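PDB 4CIT: vanadium-dependent haloperoxidase from Zobellia galactanivorans, which probably uses a vanadate cofactor to catalyse the oxidation of iodide by hydrogen peroxide, as an iodoperoxidase of a marine bacterium. Local coordinates for residues P211-S216 / V444-M449; D215-F220 / C328-Y333. All blocks are in the same frame, centred on the assembly; numbering follows the deposited sequence.

Contact 1: P211-S216 / V444-M449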
loop_
_atom_site.group_PDB
_atom_site.type_symbol
_atom_site.label_atom_id
_atom_site.label_comp_id
_atom_site.label_asym_id
_atom_site.label_seq_id
_atom_site.Cartn_x
_atom_site.Cartn_y
_atom_site.Cartn_z
ATOM N N PRO A 211 3.862 -12.627 6.701
ATOM C CA PRO A 211 4.579 -11.478 6.168
ATOM C C PRO A 211 5.588 -11.846 5.070
ATOM O O PRO A 211 6.038 -13.019 4.970
ATOM C CB PRO A 211 5.335 -10.944 7.382
ATOM C CG PRO A 211 5.003 -11.785 8.531
ATOM C CD PRO A 211 4.316 -13.028 8.027
ATOM N N PHE A 212 5.885 -10.922 4.178
ATOM C CA PHE A 212 6.936 -11.160 3.159
ATOM C C PHE A 212 8.348 -11.186 3.672
ATOM O O PHE A 212 9.147 -12.042 3.270
ATOM C CB PHE A 212 6.830 -10.064 2.073
ATOM C CG PHE A 212 5.647 -10.205 1.176
ATOM C CD1 PHE A 212 5.597 -11.191 0.182
ATOM C CD2 PHE A 212 4.528 -9.400 1.319
ATOM C CE1 PHE A 212 4.499 -11.266 -0.670
ATOM C CE2 PHE A 212 3.385 -9.540 0.503
ATOM C CZ PHE A 212 3.427 -10.440 -0.563
ATOM N N VAL A 213 8.704 -10.222 4.533
ATOM C CA VAL A 213 10.105 -9.993 4.981
ATOM C C VAL A 213 10.265 -10.086 6.516
ATOM O O VAL A 213 11.320 -10.486 7.084
ATOM C CB VAL A 213 10.565 -8.561 4.542
ATOM C CG1 VAL A 213 12.038 -8.394 4.713
ATOM C CG2 VAL A 213 10.183 -8.231 3.094
ATOM N N LEU A 214 9.219 -9.692 7.247
ATOM C CA LEU A 214 9.286 -9.686 8.710
ATOM C C LEU A 214 9.530 -11.079 9.212
ATOM O O LEU A 214 9.074 -12.061 8.600
ATOM C CB LEU A 214 8.016 -9.229 9.363
ATOM C CG LEU A 214 7.493 -7.860 8.936
ATOM C CD1 LEU A 214 6.172 -7.548 9.633
ATOM C CD2 LEU A 214 8.553 -6.833 9.171
ATOM N N ASP A 215 10.255 -11.151 10.319
ATOM C CA ASP A 215 10.391 -12.433 11.031
ATOM C C ASP A 215 9.108 -12.859 11.723
ATOM O O ASP A 215 8.810 -14.066 11.871
ATOM C CB ASP A 215 11.532 -12.326 12.027
ATOM C CG ASP A 215 12.873 -12.088 11.348
ATOM O OD1 ASP A 215 13.174 -12.748 10.327
ATOM O OD2 ASP A 215 13.627 -11.195 11.845
ATOM N N SER A 216 8.281 -11.865 12.106
ATOM C CA SER A 216 6.959 -12.135 12.671
ATOM C C SER A 216 6.168 -10.887 12.587
ATOM O O SER A 216 6.744 -9.830 12.494
ATOM C CB SER A 216 6.986 -12.600 14.119
ATOM O OG SER A 216 7.289 -11.521 14.986
ATOM N N VAL A 444 14.673 -2.464 3.608
ATOM C CA VAL A 444 15.701 -2.059 2.657
ATOM C C VAL A 444 17.093 -2.645 2.994
ATOM O O VAL A 444 17.879 -2.913 2.114
ATOM C CB VAL A 444 15.765 -0.550 2.416
ATOM C CG1 VAL A 444 14.460 -0.085 1.872
ATOM C CG2 VAL A 444 16.120 0.201 3.618
ATOM N N ASN A 445 17.319 -2.933 4.252
ATOM C CA ASN A 445 18.604 -3.484 4.709
ATOM C C ASN A 445 18.600 -4.957 4.504
ATOM O O ASN A 445 19.717 -5.549 4.457
ATOM C CB ASN A 445 18.862 -3.142 6.201
ATOM C CG ASN A 445 19.319 -1.720 6.394
ATOM O OD1 ASN A 445 19.921 -1.130 5.520
ATOM N ND2 ASN A 445 19.045 -1.161 7.569
ATOM N N LYS A 446 17.422 -5.590 4.469
ATOM C CA LYS A 446 17.359 -7.046 4.333
ATOM C C LYS A 446 17.377 -7.442 2.859
ATOM O O LYS A 446 18.168 -8.333 2.506
ATOM C CB LYS A 446 16.193 -7.629 5.100
ATOM C CG LYS A 446 16.114 -9.146 4.969
ATOM C CD LYS A 446 15.070 -9.680 5.885
ATOM C CE LYS A 446 14.648 -11.081 5.461
ATOM N NZ LYS A 446 13.675 -11.717 6.412
ATOM N N LEU A 447 16.555 -6.825 1.985
ATOM C CA LEU A 447 16.407 -7.248 0.591
ATOM C C LEU A 447 17.579 -6.802 -0.296
ATOM O O LEU A 447 17.880 -5.615 -0.411
ATOM C CB LEU A 447 15.083 -6.784 -0.074
ATOM C CG LEU A 447 13.824 -7.272 0.666
ATOM C CD1 LEU A 447 12.577 -6.799 -0.110
ATOM C CD2 LEU A 447 13.828 -8.783 0.863
ATOM N N HIS A 448 18.262 -7.746 -0.880
ATOM C CA HIS A 448 19.355 -7.418 -1.839
ATOM C C HIS A 448 18.855 -7.692 -3.191
ATOM O O HIS A 448 18.859 -8.856 -3.643
ATOM C CB HIS A 448 20.563 -8.227 -1.516
ATOM C CG HIS A 448 21.782 -7.864 -2.301
ATOM N ND1 HIS A 448 22.842 -8.744 -2.450
ATOM C CD2 HIS A 448 22.111 -6.744 -2.993
ATOM C CE1 HIS A 448 23.759 -8.198 -3.225
ATOM N NE2 HIS A 448 23.352 -6.982 -3.545
ATOM N N MET A 449 18.421 -6.668 -3.871
ATOM C CA MET A 449 17.871 -6.787 -5.208
ATOM C C MET A 449 18.807 -6.241 -6.270
ATOM O O MET A 449 19.061 -6.885 -7.250
ATOM C CB MET A 449 16.452 -6.167 -5.246
ATOM C CG MET A 449 15.478 -6.843 -4.259
ATOM S SD MET A 449 13.835 -5.926 -3.932
ATOM C CE MET A 449 13.179 -5.749 -5.517
HETATM O O HOH W 1 15.276 -11.724 8.735
#
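Val213, in a loop without regular secondary structure, faces Lys446 at the end of helix 426-446 across a CA to CA distance of 7.9 Å, and the helical phi/psi values stop at Leu447. The lysine side chain spans this distance. Its CG stands anti to the backbone N (chi1 -180°) and the chain stays extended beyond it, carrying the ammonium group past the valine to the loop backbone. There NZ donates a hydrogen bond of 2.7 Å to Val213 O, approaching a lone pair within the plane of the carbonyl, with a C=O...N angle of 139°. On the way the methylenes run alongside the valine in the opposite direction, and CD presses on Val213 CG1 at 3.5 Å, a tight fit for two carbons. The other methyl, Val213 CG2, meets Leu447 CD1 at 4.2 Å on the buried side of the contact.

Toward solvent, Asp215 OD1 lies 4.1 Å from Lys446 NZ, too far for a salt bridge. One water joins them, donating to Asp215 OD1 and accepting from Lys446 NZ, each at 2.8 Å. Asp323 of helix 307-335 accepts hydrogen bonds from the backbone N atoms of Phe212, Val213 and Leu214. Two helices thus hold the loop through its backbone, the last helical residue of 426-446 sending its ammonium group to a loop carbonyl within the helical PAP2-type fold of vanadium haloperoxidases.

Contact 2: D215-F220 / C328-Y333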
loop_
_atom_site.group_PDB
_atom_site.type_symbol
_atom_site.label_atom_id
_atom_site.label_comp_id
_atom_site.label_asym_id
_atom_site.label_seq_id
_atom_site.Cartn_x
_atom_site.Cartn_y
_atom_site.Cartn_z
ATOM N N ASP A 215 10.255 -11.151 10.319
ATOM C CA ASP A 215 10.391 -12.433 11.031
ATOM C C ASP A 215 9.108 -12.859 11.723
ATOM O O ASP A 215 8.810 -14.066 11.871
ATOM C CB ASP A 215 11.532 -12.326 12.027
ATOM C CG ASP A 215 12.873 -12.088 11.348
ATOM O OD1 ASP A 215 13.174 -12.748 10.327
ATOM O OD2 ASP A 215 13.627 -11.195 11.845
ATOM N N SER A 216 8.281 -11.865 12.106
ATOM C CA SER A 216 6.959 -12.135 12.671
ATOM C C SER A 216 6.168 -10.887 12.587
ATOM O O SER A 216 6.744 -9.830 12.494
ATOM C CB SER A 216 6.986 -12.600 14.119
ATOM O OG SER A 216 7.289 -11.521 14.986
ATOM N N ALA A 217 4.850 -11.036 12.659
ATOM C CA ALA A 217 3.975 -9.856 12.561
ATOM C C ALA A 217 4.292 -8.755 13.559
ATOM O O ALA A 217 4.091 -7.591 13.295
ATOM C CB ALA A 217 2.516 -10.267 12.649
ATOM N N ALA A 218 4.650 -9.160 14.770
ATOM C CA ALA A 218 4.991 -8.274 15.863
ATOM C C ALA A 218 6.406 -7.729 15.949
ATOM O O ALA A 218 6.719 -7.038 16.919
ATOM C CB ALA A 218 4.639 -8.957 17.238
ATOM N N GLN A 219 7.212 -7.886 14.920
ATOM C CA GLN A 219 8.598 -7.521 14.949
ATOM C C GLN A 219 8.819 -6.028 15.253
ATOM O O GLN A 219 9.852 -5.636 15.851
ATOM C CB GLN A 219 9.265 -7.953 13.660
ATOM C CG GLN A 219 10.782 -7.722 13.658
ATOM C CD GLN A 219 11.410 -8.160 12.397
ATOM O OE1 GLN A 219 10.789 -8.827 11.596
ATOM N NE2 GLN A 219 12.652 -7.728 12.175
ATOM N N PHE A 220 7.909 -5.203 14.772
ATOM C CA PHE A 220 7.991 -3.796 14.978
ATOM C C PHE A 220 6.909 -3.247 15.889
ATOM O O PHE A 220 6.508 -2.050 15.775
ATOM C CB PHE A 220 8.024 -3.121 13.577
ATOM C CG PHE A 220 9.344 -3.378 12.894
ATOM C CD1 PHE A 220 10.487 -2.686 13.261
ATOM C CD2 PHE A 220 9.437 -4.408 11.963
ATOM C CE1 PHE A 220 11.726 -3.009 12.669
ATOM C CE2 PHE A 220 10.654 -4.769 11.418
ATOM C CZ PHE A 220 11.793 -4.070 11.785
ATOM N N CYS A 328 1.091 -2.729 11.406
ATOM C CA CYS A 328 0.187 -1.742 11.949
ATOM C C CYS A 328 -1.095 -2.377 12.468
ATOM O O CYS A 328 -1.501 -2.119 13.628
ATOM C CB CYS A 328 -0.115 -0.729 10.894
ATOM S SG CYS A 328 -1.310 0.524 11.480
ATOM N N TRP A 329 -1.705 -3.275 11.695
ATOM C CA TRP A 329 -2.899 -4.008 12.131
ATOM C C TRP A 329 -2.654 -4.918 13.368
ATOM O O TRP A 329 -3.520 -5.074 14.224
ATOM C CB TRP A 329 -3.556 -4.778 11.003
ATOM C CG TRP A 329 -4.767 -4.091 10.480
ATOM C CD1 TRP A 329 -6.077 -4.540 10.566
ATOM C CD2 TRP A 329 -4.848 -2.770 9.878
ATOM N NE1 TRP A 329 -6.927 -3.603 10.084
ATOM C CE2 TRP A 329 -6.213 -2.517 9.618
ATOM C CE3 TRP A 329 -3.910 -1.817 9.527
ATOM C CZ2 TRP A 329 -6.641 -1.353 9.018
ATOM C CZ3 TRP A 329 -4.334 -0.661 8.940
ATOM C CH2 TRP A 329 -5.683 -0.409 8.728
ATOM N N ASP A 330 -1.467 -5.482 13.474
ATOM C CA ASP A 330 -0.989 -6.190 14.669
ATOM C C ASP A 330 -1.136 -5.300 15.908
ATOM O O ASP A 330 -1.683 -5.711 16.966
ATOM C CB ASP A 330 0.505 -6.687 14.512
ATOM C CG ASP A 330 0.996 -7.442 15.689
ATOM O OD1 ASP A 330 0.378 -8.535 15.945
ATOM O OD2 ASP A 330 1.854 -6.925 16.448
ATOM N N GLU A 331 -0.639 -4.069 15.799
ATOM C CA GLU A 331 -0.744 -3.187 16.929
ATOM C C GLU A 331 -2.180 -2.707 17.147
ATOM O O GLU A 331 -2.663 -2.567 18.331
ATOM C CB GLU A 331 0.139 -1.959 16.744
ATOM C CG GLU A 331 0.121 -0.970 17.919
ATOM C CD GLU A 331 0.378 -1.616 19.246
ATOM O OE1 GLU A 331 1.111 -2.618 19.353
ATOM O OE2 GLU A 331 -0.233 -1.166 20.263
ATOM N N LYS A 332 -2.878 -2.430 16.060
ATOM C CA LYS A 332 -4.249 -1.898 16.257
ATOM C C LYS A 332 -5.096 -2.797 17.163
ATOM O O LYS A 332 -5.892 -2.302 17.982
ATOM C CB LYS A 332 -5.005 -1.677 14.916
ATOM C CG LYS A 332 -4.554 -0.488 14.130
ATOM C CD LYS A 332 -5.272 -0.273 12.777
ATOM C CE LYS A 332 -4.967 1.039 12.112
ATOM N NZ LYS A 332 -5.237 2.234 12.968
ATOM N N TYR A 333 -5.039 -4.097 16.882
ATOM C CA TYR A 333 -5.851 -5.083 17.554
ATOM C C TYR A 333 -5.203 -5.596 18.849
ATOM O O TYR A 333 -5.871 -6.185 19.649
ATOM C CB TYR A 333 -6.408 -6.164 16.575
ATOM C CG TYR A 333 -7.422 -5.619 15.685
ATOM C CD1 TYR A 333 -8.757 -5.530 16.044
ATOM C CD2 TYR A 333 -7.080 -5.147 14.425
ATOM C CE1 TYR A 333 -9.691 -4.978 15.229
ATOM C CE2 TYR A 333 -8.008 -4.580 13.608
ATOM C CZ TYR A 333 -9.357 -4.487 13.980
ATOM O OH TYR A 333 -10.295 -4.002 13.110
#
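Asp330 sets its CG anti to the backbone N (chi1 -178°), and a chi2 of 63° then turns the carboxylate so that OD2 meets Ala218. The alanine sits in a type I beta turn from Ser216 to Gln219, which rests against helix 307-335 of the PAP2-type helical fold. The two backbones come within 6.4 Å at the CA atoms of Ala218 and Asp330.

No hydrogen bond crosses between the segments, and the touching is by van der Waals contact. OD2 lies 3.5 Å from Ala218 CB and equally near Ala218 CA, while the carbonyl oxygen of Ala217 approaches Asp330 CB at 3.9 Å. The carboxylate finds its polar partners elsewhere: OD2 forms a salt bridge with Arg334, one turn further along the helix, and OD1 accepts a hydrogen bond from Asn207. Held at both oxygens, the group has its rotation largely fixed, and the positive charge of Arg334 probably stabilises its ionised form.

This helix also reaches the active site, since Lys332 NZ hydrogen-bonds the bound vanadate. The side chain of Asp330 itself is about 13 Å from a vanadate ion, so the turn meets this stretch of helix on a side other than the one from which Lys332 reaches the vanadate.

Within the loop, the turn is closed by Gln219 N donating to Ser216 O at 3.1 Å. The side chain of Gln219 leaves the turn on the side away from the helix, fully extended, and its OE1 accepts a hydrogen bond of 2.7 Å from Asp215 N, with the donor tilted 26° from the carbonyl plane.

How the contacts relate
Contacts 1 and 2 show how a single irregular loop can be fastened to two helices by different chemistry. They share Asp215 and Ser216, and their centres lie about 15 Å apart. Contact 1 sets the loop against the end of helix 426-446, contact 2 against helix 307-335, though each helix also touches the other loop segment. Each is partly buried: the first runs from buried aliphatic groups to an exposed, water-bridged acid, whereas the second places a buried aspartate against partly exposed alanines. A charged side chain bonds directly across contact 1; the carboxylate of contact 2 touches the loop only by van der Waals contact, its polar partners Arg334 and Asn207 lying outside the two segments.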